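PDB 6BPM: catecholate siderophore receptor Fiu, which carries iron complexed with catecholate siderophores across the outer membrane of Escherichia coli, powered through its interaction with TonB. Local coordinates for residues N339-N344 with E366-T371. Residues are numbered along the deposited sequence; the frame is centred on the assembly and turned at random.
Sequences NKILTN and EFTRET. With POG ((20S)-2,5,8,11,14,17-hexamethyl-3,6,9,12,15,18-hexaoxahenicosane-1,20-diol), chain E.
The first torsions of Thr343 and Thr368 bring their hydroxyls together. Thr343 holds OG1 anti to the backbone N (chi1 -171°), whereas Thr368 swings OG1 beside its own N (chi1 -53°). The two side chains lie alongside each other, and Thr368 OG1 donates to Thr343 OG1 at 2.8 Å. The pair is buried. The methyl of Thr368 turns to Ile341, with CG2 3.9 Å from Ile341 CG1. A valine at Thr368 would probably leave Thr343 OG1 without this donor and put a methyl against a buried hydroxyl. Ile341 also runs beside Glu370, its CG1 3.5 Å from Glu370 CG. The carboxylate of Glu370 goes on to a salt bridge with Arg130, and Ile341 and Thr343 touch Ile101. This face therefore looks inward to the plug. The other face carries Leu342, Arg369 and Phe367. There a bound POG molecule places O1 3.5 Å from Leu342 CG, while Arg369 forms a salt bridge with Asp411. The backbones are antiparallel, with axes at 171°. Three hydrogen-bonded pairs join them: Lys340 with Thr371, Leu342 with Arg369 and Asn344 with Phe367. The bond from Arg369 N to Leu342 O is 2.7 Å long. A water accepts from Asn339 ND2 and donates to Thr371 O; the same amide nitrogen also bonds to Gln372. The contact belongs to the hairpin of strands 327-354 and 357-386, neighbours in the 22-stranded antiparallel barrel characteristic of TonB-dependent receptors.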
# COMPACT_ATOMS: atom_id res chain seq x y z
N ASN A 339 4.69 -14.61 -5.99
CA ASN A 339 5.70 -13.90 -5.19
C ASN A 339 6.00 -14.70 -3.93
O ASN A 339 5.09 -15.04 -3.16
CB ASN A 339 5.22 -12.48 -4.84
CG ASN A 339 5.35 -11.49 -6.01
OD1 ASN A 339 4.38 -11.22 -6.71
ND2 ASN A 339 6.56 -10.90 -6.19
N LYS A 340 7.28 -15.02 -3.72
CA LYS A 340 7.72 -15.83 -2.59
C LYS A 340 8.85 -15.10 -1.85
O LYS A 340 9.70 -14.45 -2.48
CB LYS A 340 8.20 -17.20 -3.06
CG LYS A 340 7.06 -18.14 -3.50
CD LYS A 340 7.53 -19.46 -4.09
CE LYS A 340 8.26 -20.33 -3.08
NZ LYS A 340 8.67 -21.63 -3.69
N ILE A 341 8.83 -15.20 -0.52
CA ILE A 341 9.94 -14.72 0.30
C ILE A 341 10.27 -15.79 1.34
O ILE A 341 9.37 -16.36 1.98
CB ILE A 341 9.63 -13.33 0.94
CG1 ILE A 341 10.87 -12.69 1.51
CG2 ILE A 341 8.63 -13.38 2.09
CD1 ILE A 341 10.63 -11.23 1.85
N LEU A 342 11.56 -16.08 1.49
CA LEU A 342 12.09 -16.87 2.60
C LEU A 342 13.14 -16.01 3.30
O LEU A 342 14.06 -15.50 2.65
CB LEU A 342 12.70 -18.19 2.11
CG LEU A 342 13.43 -19.11 3.11
CD1 LEU A 342 12.50 -19.53 4.25
CD2 LEU A 342 14.06 -20.36 2.44
N THR A 343 12.99 -15.81 4.62
CA THR A 343 13.89 -14.92 5.34
C THR A 343 14.11 -15.36 6.78
O THR A 343 13.21 -15.90 7.44
CB THR A 343 13.36 -13.48 5.34
OG1 THR A 343 14.38 -12.60 5.86
CG2 THR A 343 12.10 -13.39 6.20
N ASN A 344 15.31 -15.07 7.28
CA ASN A 344 15.68 -15.28 8.67
C ASN A 344 16.31 -14.01 9.23
O ASN A 344 17.31 -13.52 8.68
CB ASN A 344 16.64 -16.46 8.81
CG ASN A 344 16.89 -16.83 10.24
OD1 ASN A 344 16.02 -17.38 10.89
ND2 ASN A 344 18.08 -16.53 10.73
N GLU A 366 20.25 -10.19 8.69
CA GLU A 366 19.11 -10.72 7.94
C GLU A 366 19.59 -11.43 6.69
O GLU A 366 20.46 -10.93 5.98
CB GLU A 366 18.12 -9.60 7.61
CG GLU A 366 17.74 -8.77 8.85
CD GLU A 366 16.71 -7.67 8.58
OE1 GLU A 366 16.09 -7.19 9.55
OE2 GLU A 366 16.51 -7.31 7.40
N PHE A 367 19.05 -12.62 6.46
CA PHE A 367 19.22 -13.39 5.23
C PHE A 367 17.85 -13.52 4.57
O PHE A 367 16.86 -13.83 5.25
CB PHE A 367 19.80 -14.77 5.50
CG PHE A 367 21.00 -14.76 6.38
CD1 PHE A 367 20.88 -14.61 7.73
CD2 PHE A 367 22.26 -14.89 5.84
CE1 PHE A 367 21.98 -14.60 8.54
CE2 PHE A 367 23.37 -14.89 6.64
CZ PHE A 367 23.24 -14.74 7.98
N THR A 368 17.79 -13.22 3.27
CA THR A 368 16.51 -13.17 2.57
C THR A 368 16.67 -13.69 1.15
O THR A 368 17.66 -13.38 0.48
CB THR A 368 15.97 -11.72 2.57
OG1 THR A 368 15.95 -11.25 3.93
CG2 THR A 368 14.57 -11.64 2.04
N ARG A 369 15.70 -14.49 0.70
CA ARG A 369 15.58 -14.83 -0.71
C ARG A 369 14.19 -14.44 -1.18
O ARG A 369 13.18 -14.82 -0.57
CB ARG A 369 15.84 -16.30 -0.99
CG ARG A 369 15.39 -16.72 -2.36
CD ARG A 369 16.06 -18.00 -2.81
NE ARG A 369 17.50 -17.82 -2.99
CZ ARG A 369 18.29 -18.70 -3.61
NH1 ARG A 369 17.77 -19.81 -4.11
NH2 ARG A 369 19.59 -18.46 -3.73
N GLU A 370 14.13 -13.65 -2.25
CA GLU A 370 12.89 -13.15 -2.80
C GLU A 370 12.79 -13.56 -4.26
O GLU A 370 13.73 -13.35 -5.03
CB GLU A 370 12.81 -11.64 -2.68
CG GLU A 370 12.27 -11.19 -1.36
CD GLU A 370 12.67 -9.78 -1.07
OE1 GLU A 370 11.82 -8.89 -1.25
OE2 GLU A 370 13.86 -9.57 -0.73
N THR A 371 11.66 -14.15 -4.63
CA THR A 371 11.50 -14.60 -6.00
C THR A 371 10.14 -14.16 -6.54
O THR A 371 9.14 -14.10 -5.82
CB THR A 371 11.64 -16.11 -6.11
OG1 THR A 371 10.52 -16.73 -5.49
CG2 THR A 371 12.92 -16.56 -5.39
OH POG E . 29.94 -6.64 -7.19
C2 POG E . 29.90 -6.24 -5.84
C1 POG E . 31.18 -5.50 -5.46
C3 POG E . 29.74 -7.48 -4.96
O2 POG E . 28.47 -7.45 -4.37
C5 POG E . 28.30 -8.36 -3.33
O1 POG E . 16.01 -17.92 5.16
C4 POG E . 16.57 -17.20 4.10
C6 POG E . 17.81 -17.92 3.58
O3 POG E . 18.27 -17.28 2.42
C7 POG E . 19.21 -17.98 1.66
C8 POG E . 20.43 -17.13 1.27
O4 POG E . 20.10 -15.77 1.08
C9 POG E . 21.03 -14.92 0.43
C10 POG E . 22.25 -14.53 1.28
O5 POG E . 22.82 -13.42 0.63
C11 POG E . 24.20 -13.21 0.45
C12 POG E . 24.54 -13.26 -1.04
O6 POG E . 24.16 -12.05 -1.60
C13 POG E . 24.99 -11.64 -2.64
C14 POG E . 26.01 -10.64 -2.11
O7 POG E . 26.64 -10.04 -3.21
C15 POG E . 26.81 -8.65 -3.18
C16 POG E . 28.81 -7.76 -2.03
C17 POG E . 27.05 -11.33 -1.23
C18 POG E . 23.82 -14.38 -1.81
C19 POG E . 23.22 -15.71 1.43
C20 POG E . 21.06 -17.80 0.04
C21 POG E . 17.44 -19.38 3.29
O HOH W 1 8.27 -11.69 -4.12